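Local atomic coordinates of DUF1116 domain-containing protein (Enterococcus faecalis, PDB entry 3CLQ), a protein that is of unknown function but belongs to the AllG family, named after a subunit of oxamate carbamoyltransferase, and may act in related carbamoyl chemistry. Residues P324-V327 and P328-G332; V355-P358 and V359-F362; P39-T42 and E43-L47; G30-A34 and I35-P39. All coordinates share one frame; numbering follows the deposited sequence.

In the fold
The four contacts form two separate pairs lying on opposite sides of the chain's centre, about 36 to 41 Å apart between centres. Contacts 1 and 2 stand about 18 Å apart by their centres, with their nearest atoms about 6 Å from each other and not touching within one chain. They meet instead across the dimer: P324 and P328 of contact 1 pack on P358 and F362 of the second subunit. Contacts 3 and 4 share P39, have centres about 11 Å apart and touch directly, L47 CD1 lying 3.5 Å from M38 CE. No active site is established. The side chain of T356 in contact 2 lies about 4 Å from a bound PEG molecule, probably from the crystallisation liquor.

Contact 1 of 4, residues P324-V327 and P328-G332; sequences PAIV and PLVGG
With chi1 at 161°, V327 places CG1 opposite its own backbone N and beside its carbonyl carbon, where the methyl comes 3.3 Å from G332 O. In I326, chi1 of 56° and an extended chi2 bring CD1 within 4.3 Å of V330 CG2, a loose apolar meeting of two methyl tips one helical turn apart. I326 and V330 are both buried, which suits their branched apolar side chains. The backbone closes a single turn of helix, 327-330, entered through the 3-10 segment 324-326. I326 O is the main acceptor: V330 N binds it at 2.8 Å, tilted 20° from the carbonyl plane, while L329 N adds a weak, bent bond. P328 fits the first turn because its N has no hydrogen to give and the helix needs none there; the peptide link holds its ring CD beside V327 CB. The turn ends at G331, whose N binds V327 O at 2.7 Å. Its phi is positive, as is that of G332, and glycine suits both positions because no CB presses on the preceding carbonyl oxygen. P324 and P328 pack against P358 and F362 of the second subunit, whereas A325 and I326 touch R193 and L329 touches F292 of the same chain.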
# COMPACT_ATOMS: atom_id res chain seq x y z
N PRO B 324 -10.11 2.41 -6.67
CA PRO B 324 -11.31 1.66 -6.95
C PRO B 324 -11.79 0.88 -5.74
O PRO B 324 -12.94 0.50 -5.68
CB PRO B 324 -10.88 0.71 -8.08
CG PRO B 324 -9.44 0.63 -7.99
CD PRO B 324 -9.01 2.01 -7.54
N ALA B 325 -10.94 0.64 -4.76
CA ALA B 325 -11.41 -0.03 -3.54
C ALA B 325 -12.61 0.66 -2.84
O ALA B 325 -13.40 0.01 -2.15
CB ALA B 325 -10.26 -0.20 -2.56
N ILE B 326 -12.78 1.96 -3.01
CA ILE B 326 -13.82 2.65 -2.23
C ILE B 326 -15.23 2.61 -2.83
O ILE B 326 -16.21 2.88 -2.14
CB ILE B 326 -13.46 4.10 -1.98
CG1 ILE B 326 -13.20 4.80 -3.33
CG2 ILE B 326 -12.30 4.18 -1.02
CD1 ILE B 326 -13.23 6.31 -3.26
N VAL B 327 -15.34 2.30 -4.11
CA VAL B 327 -16.64 2.35 -4.76
C VAL B 327 -17.85 1.83 -3.94
O VAL B 327 -18.87 2.51 -3.86
CB VAL B 327 -16.56 1.75 -6.21
CG1 VAL B 327 -17.92 1.35 -6.77
CG2 VAL B 327 -15.85 2.77 -7.13
N PRO B 328 -17.76 0.64 -3.33
CA PRO B 328 -18.96 0.28 -2.56
C PRO B 328 -19.11 1.03 -1.22
O PRO B 328 -20.20 1.07 -0.66
CB PRO B 328 -18.79 -1.23 -2.34
CG PRO B 328 -17.32 -1.44 -2.32
CD PRO B 328 -16.73 -0.42 -3.29
N LEU B 329 -18.03 1.62 -0.72
CA LEU B 329 -18.14 2.41 0.50
C LEU B 329 -18.65 3.84 0.21
O LEU B 329 -19.37 4.44 1.01
CB LEU B 329 -16.82 2.44 1.28
CG LEU B 329 -16.72 3.48 2.41
CD1 LEU B 329 -17.70 3.20 3.55
CD2 LEU B 329 -15.30 3.63 2.95
N VAL B 330 -18.27 4.39 -0.93
CA VAL B 330 -18.58 5.78 -1.20
C VAL B 330 -19.65 5.89 -2.23
O VAL B 330 -20.20 6.97 -2.45
CB VAL B 330 -17.35 6.55 -1.68
CG1 VAL B 330 -17.78 7.78 -2.47
CG2 VAL B 330 -16.44 6.92 -0.49
N GLY B 331 -19.97 4.77 -2.87
CA GLY B 331 -21.06 4.74 -3.82
C GLY B 331 -20.56 4.99 -5.22
O GLY B 331 -19.37 5.27 -5.43
N GLY B 332 -21.46 4.88 -6.18
CA GLY B 332 -21.12 5.12 -7.57
C GLY B 332 -20.61 3.88 -8.28
O GLY B 332 -20.69 2.78 -7.74

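Contact 2 of 4, residues V355-P358 and V359-F362; sequences VTIP and VLDF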
# COMPACT_ATOMS: atom_id res chain seq x y z
N VAL B 355 2.74 13.90 -8.66
CA VAL B 355 1.74 13.04 -8.03
C VAL B 355 0.73 12.58 -9.08
O VAL B 355 -0.07 13.38 -9.59
CB VAL B 355 1.00 13.79 -6.91
CG1 VAL B 355 0.00 12.88 -6.19
CG2 VAL B 355 1.98 14.39 -5.96
N THR B 356 0.74 11.30 -9.41
CA THR B 356 0.04 10.85 -10.59
C THR B 356 -0.90 9.66 -10.33
O THR B 356 -0.75 8.95 -9.35
CB THR B 356 1.07 10.49 -11.67
OG1 THR B 356 1.94 9.48 -11.17
CG2 THR B 356 1.92 11.72 -12.05
N ILE B 357 -1.87 9.44 -11.22
CA ILE B 357 -2.82 8.34 -11.10
C ILE B 357 -2.62 7.28 -12.17
O ILE B 357 -2.92 7.50 -13.34
CB ILE B 357 -4.25 8.83 -11.25
CG1 ILE B 357 -4.54 9.98 -10.26
CG2 ILE B 357 -5.22 7.68 -11.07
CD1 ILE B 357 -5.69 10.82 -10.71
N PRO B 358 -2.13 6.11 -11.77
CA PRO B 358 -1.73 5.06 -12.70
C PRO B 358 -2.83 4.70 -13.70
O PRO B 358 -2.62 4.77 -14.92
CB PRO B 358 -1.44 3.89 -11.77
CG PRO B 358 -1.00 4.54 -10.53
CD PRO B 358 -1.92 5.69 -10.37
N VAL B 359 -4.00 4.32 -13.21
CA VAL B 359 -5.03 3.85 -14.13
C VAL B 359 -5.37 4.89 -15.23
O VAL B 359 -5.77 4.52 -16.32
CB VAL B 359 -6.30 3.34 -13.40
CG1 VAL B 359 -7.11 4.50 -12.87
CG2 VAL B 359 -7.12 2.45 -14.33
N LEU B 360 -5.19 6.18 -14.95
CA LEU B 360 -5.36 7.20 -16.00
C LEU B 360 -4.03 7.52 -16.70
O LEU B 360 -3.66 8.70 -16.83
CB LEU B 360 -5.95 8.47 -15.40
CG LEU B 360 -7.48 8.61 -15.34
CD1 LEU B 360 -8.24 7.34 -15.78
CD2 LEU B 360 -7.95 9.11 -14.00
N ASP B 361 -3.31 6.48 -17.11
CA ASP B 361 -2.04 6.63 -17.80
C ASP B 361 -1.09 7.59 -17.09
O ASP B 361 -0.32 8.31 -17.74
CB ASP B 361 -2.26 7.12 -19.24
CG ASP B 361 -3.05 6.13 -20.10
OD1 ASP B 361 -2.92 4.89 -19.88
OD2 ASP B 361 -3.78 6.60 -21.01
N PHE B 362 -1.15 7.62 -15.76
CA PHE B 362 -0.29 8.51 -14.97
C PHE B 362 -0.49 10.00 -15.27
O PHE B 362 0.50 10.73 -15.39
CB PHE B 362 1.18 8.13 -15.17
CG PHE B 362 1.47 6.72 -14.83
CD1 PHE B 362 1.91 6.38 -13.55
CD2 PHE B 362 1.24 5.71 -15.77
CE1 PHE B 362 2.14 5.06 -13.23
CE2 PHE B 362 1.46 4.38 -15.45
CZ PHE B 362 1.91 4.04 -14.18
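The carbonyl of I357 points into the bend made by the residues that follow it, and I357 O receives two weak backbone bonds, from L360 N at 3.1 Å and from F362 N at 3.0 Å. The F362 amide is shared, with P358 O as a second weak acceptor at 3.3 Å. P358, with phi of -53°, starts the bend naturally. D361 and F362 both take left-handed helical backbone angles, which swing the chain round towards its return path.

The side chain of F362, chi1 -57°, then folds back so that one ring face covers P358. This is a CH-pi contact: P358 CA stands 3.9 Å from the ring centroid and only 9° off the ring normal, while P358 CB lies over the same face, nearest CE1 at 4.0 Å. In the plane of the same ring, T356 OG1 faces the CD1 edge at 3.9 Å. That hydroxyl is not spent on the ring, for it hydrogen-bonds H185 NE2. I357 turns its branch to the neighbours further on, CG2 touching V359 CG1 at 4.1 Å and L360 CD2 slightly farther off, an apolar cluster that fits its surroundings because V359 and L360 also pack on helix 334-343. Across the dimer, D361 lies against V334 of the second subunit.

The whole arrangement is the compact connection of a beta hairpin, joining strand 356-357 to the antiparallel strand 363-369.

Contact 3 of 4, residues P39-T42 and E43-L47; sequences PDMT and ETTIL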
# COMPACT_ATOMS: atom_id res chain seq x y z
N PRO B 39 0.83 29.19 15.98
CA PRO B 39 0.73 30.66 16.01
C PRO B 39 -0.47 31.14 16.83
O PRO B 39 -1.54 30.54 16.74
CB PRO B 39 0.54 31.05 14.53
CG PRO B 39 0.66 29.80 13.74
CD PRO B 39 0.45 28.65 14.66
N ASP B 40 -0.27 32.21 17.61
CA ASP B 40 -1.34 32.87 18.39
C ASP B 40 -2.16 31.92 19.24
O ASP B 40 -3.38 32.00 19.28
CB ASP B 40 -2.27 33.68 17.47
CG ASP B 40 -1.52 34.39 16.36
OD1 ASP B 40 -1.66 33.96 15.18
OD2 ASP B 40 -0.80 35.36 16.67
N MSE B 41 -1.50 31.01 19.94
CA MSE B 41 -2.19 30.15 20.88
C MSE B 41 -2.22 30.75 22.29
O MSE B 41 -1.27 31.39 22.74
CB MSE B 41 -1.49 28.80 20.93
CG MSE B 41 -2.39 27.67 21.35
SE MSE B 41 -3.58 27.18 19.90
CE MSE B 41 -4.40 25.57 20.67
N THR B 42 -3.32 30.55 23.00
CA THR B 42 -3.35 30.85 24.42
C THR B 42 -3.99 29.64 25.09
O THR B 42 -4.56 28.79 24.41
CB THR B 42 -4.13 32.13 24.72
OG1 THR B 42 -5.53 31.87 24.62
CG2 THR B 42 -3.74 33.23 23.74
N GLU B 43 -3.91 29.56 26.42
CA GLU B 43 -4.41 28.38 27.11
C GLU B 43 -5.94 28.29 27.11
O GLU B 43 -6.51 27.25 27.42
CB GLU B 43 -3.87 28.29 28.54
CG GLU B 43 -3.90 26.86 29.08
CD GLU B 43 -2.81 26.60 30.13
OE1 GLU B 43 -2.78 27.32 31.16
OE2 GLU B 43 -2.01 25.66 29.90
N THR B 44 -6.58 29.40 26.78
CA THR B 44 -8.03 29.47 26.75
C THR B 44 -8.51 29.59 25.30
O THR B 44 -9.54 30.19 25.01
CB THR B 44 -8.56 30.67 27.60
OG1 THR B 44 -8.24 31.91 26.95
CG2 THR B 44 -7.92 30.66 28.99
N THR B 45 -7.75 29.00 24.39
CA THR B 45 -8.05 29.12 22.97
C THR B 45 -8.37 27.74 22.46
O THR B 45 -7.60 26.82 22.69
CB THR B 45 -6.81 29.60 22.19
OG1 THR B 45 -6.79 31.02 22.14
CG2 THR B 45 -6.85 29.08 20.78
N ILE B 46 -9.51 27.56 21.80
CA ILE B 46 -9.70 26.27 21.14
C ILE B 46 -10.20 26.35 19.70
O ILE B 46 -11.02 27.20 19.35
CB ILE B 46 -10.44 25.21 22.01
CG1 ILE B 46 -11.93 25.28 21.86
CG2 ILE B 46 -10.06 25.31 23.49
CD1 ILE B 46 -12.59 24.33 22.82
N LEU B 47 -9.63 25.46 18.89
CA LEU B 47 -9.80 25.47 17.44
C LEU B 47 -10.77 24.40 17.00
O LEU B 47 -10.87 23.35 17.61
CB LEU B 47 -8.45 25.22 16.74
CG LEU B 47 -7.27 25.92 17.40
CD1 LEU B 47 -6.03 25.87 16.54
CD2 LEU B 47 -7.63 27.37 17.73
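T42 and T45 join their hydroxyls directly, OG1 to OG1 at 2.9 Å, in a hydrogen bond in which either threonine could be the donor. The two side chains meet at about a right angle. T42 holds OG1 between its backbone N and carbonyl carbon (chi1 76°), which turns the oxygen over the following residues and lets it also accept a weak bond from T44 N at 3.4 Å. That weak bond gives T42 the pattern of an ST turn. The main chain repeats the theme: T45 N reaches T42 O in a weak bond of 3.2 Å, closing a type I beta turn from T42 to T45. E43 and T44 occupy its two middle positions, where exposed polar residues are at home.

Just before the turn, M41 makes the apolar part of the contact. This selenomethionine is bent at chi2 (75°), so that SE comes to T45 CG2 at 3.9 Å and, more loosely, to L47 CD1 at 4.4 Å. T45 thus divides its branches, giving the hydroxyl to T42 and the methyl to M41, a task for which threonine is well made. T45 and L47 lie on one side of their strand by ordinary beta alternation, while I46 faces away towards F93.

Farther out, strand 45-48 runs parallel to strand 92-95, T44 and I46 bonding T92 through their backbones. M41 also packs on A34 and I35 of helix 34-37 and on P111, so M41, with the turn that follows it, links that short helix to the strand pair.

Contact 4 of 4, residues G30-A34 and I35-P39; sequences GFDKA and INVMP
D32 meets N36 across the bend, its OD1 accepting a weak but fairly straight bond of 3.4 Å from N36 ND2, with the carboxylate and amide planes 64° apart. The same OD1 takes a second weak bond from K33 N, a double role that suits a short carboxylate, while OD2 lies 3.7 Å from V37 CG1. V37 turns that methyl towards D32 by setting CG1 opposite its own carbonyl carbon (chi1 -58°). K33 comes next: its CB lies alongside N36 ND2 at 3.8 Å, the two side chains pointing the same way, and its chain is long enough for NZ to bind N112 OD1. K33 O opens the helical hydrogen bonding by accepting N36 N at 3.1 Å, from above the carbonyl plane. Here strand 26-33 of an antiparallel sheet, paired with strand 114-120, passes into a short, weakly bonded helical turn at about 34-37. A34, small and buried at the junction, supplies the doubly used acceptor: V37 N and M38 N each bind A34 O at 3.0 Å, the first from above the carbonyl plane and the second almost in line with the carbonyl bond. Its methyl CB meets SE of the selenomethionine M38 at 4.2 Å. V37 and M38 both pack on F128 of strand 126-130.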
# COMPACT_ATOMS: atom_id res chain seq x y z
N GLY B 30 8.22 17.12 13.06
CA GLY B 30 8.09 16.94 14.50
C GLY B 30 6.67 16.76 14.97
O GLY B 30 5.73 16.72 14.17
N PHE B 31 6.53 16.63 16.30
CA PHE B 31 5.26 16.57 17.00
C PHE B 31 5.42 17.33 18.28
O PHE B 31 6.50 17.32 18.87
CB PHE B 31 4.90 15.14 17.35
CG PHE B 31 4.64 14.26 16.16
CD1 PHE B 31 3.36 14.12 15.66
CD2 PHE B 31 5.67 13.56 15.56
CE1 PHE B 31 3.12 13.29 14.57
CE2 PHE B 31 5.43 12.73 14.48
CZ PHE B 31 4.17 12.59 13.98
N ASP B 32 4.36 17.98 18.74
CA ASP B 32 4.40 18.73 19.99
C ASP B 32 3.01 19.26 20.38
O ASP B 32 2.09 19.32 19.56
CB ASP B 32 5.44 19.87 19.90
CG ASP B 32 6.12 20.17 21.26
OD1 ASP B 32 5.77 19.52 22.28
OD2 ASP B 32 7.00 21.06 21.29
N LYS B 33 2.85 19.62 21.65
CA LYS B 33 1.60 20.17 22.11
C LYS B 33 1.28 21.38 21.26
O LYS B 33 2.15 22.18 20.96
CB LYS B 33 1.71 20.57 23.59
CG LYS B 33 2.13 19.44 24.52
CD LYS B 33 1.92 19.82 25.97
CE LYS B 33 1.58 18.61 26.81
NZ LYS B 33 1.19 19.05 28.17
N ALA B 34 0.02 21.52 20.88
CA ALA B 34 -0.41 22.71 20.16
C ALA B 34 0.18 23.98 20.77
O ALA B 34 0.84 24.75 20.08
CB ALA B 34 -1.90 22.78 20.18
N ILE B 35 -0.04 24.20 22.05
CA ILE B 35 0.33 25.47 22.65
C ILE B 35 1.82 25.82 22.53
O ILE B 35 2.18 27.00 22.53
CB ILE B 35 -0.09 25.53 24.13
CG1 ILE B 35 -0.57 26.95 24.53
CG2 ILE B 35 1.00 24.93 25.01
CD1 ILE B 35 0.51 27.97 24.87
N ASN B 36 2.68 24.81 22.42
CA ASN B 36 4.12 25.05 22.29
C ASN B 36 4.57 25.51 20.91
O ASN B 36 5.63 26.10 20.79
CB ASN B 36 4.95 23.81 22.64
CG ASN B 36 4.81 23.39 24.07
OD1 ASN B 36 4.43 24.18 24.93
ND2 ASN B 36 5.12 22.12 24.35
N VAL B 37 3.80 25.22 19.87
CA VAL B 37 4.33 25.45 18.53
C VAL B 37 3.45 26.21 17.54
O VAL B 37 3.94 26.72 16.54
CB VAL B 37 4.79 24.12 17.89
CG1 VAL B 37 5.84 23.46 18.75
CG2 VAL B 37 3.61 23.20 17.69
N MSE B 38 2.16 26.30 17.82
CA MSE B 38 1.23 26.95 16.89
C MSE B 38 1.19 28.46 17.06
O MSE B 38 1.46 28.95 18.15
CB MSE B 38 -0.16 26.35 17.04
CG MSE B 38 -0.17 24.84 16.78
SE MSE B 38 -1.91 24.18 16.20
CE MSE B 38 -2.67 25.88 15.63
N PRO B 39 0.83 29.19 15.98
CA PRO B 39 0.73 30.66 16.01
C PRO B 39 -0.47 31.14 16.83
O PRO B 39 -1.54 30.54 16.74
CB PRO B 39 0.54 31.05 14.53
CG PRO B 39 0.66 29.80 13.74
CD PRO B 39 0.45 28.65 14.66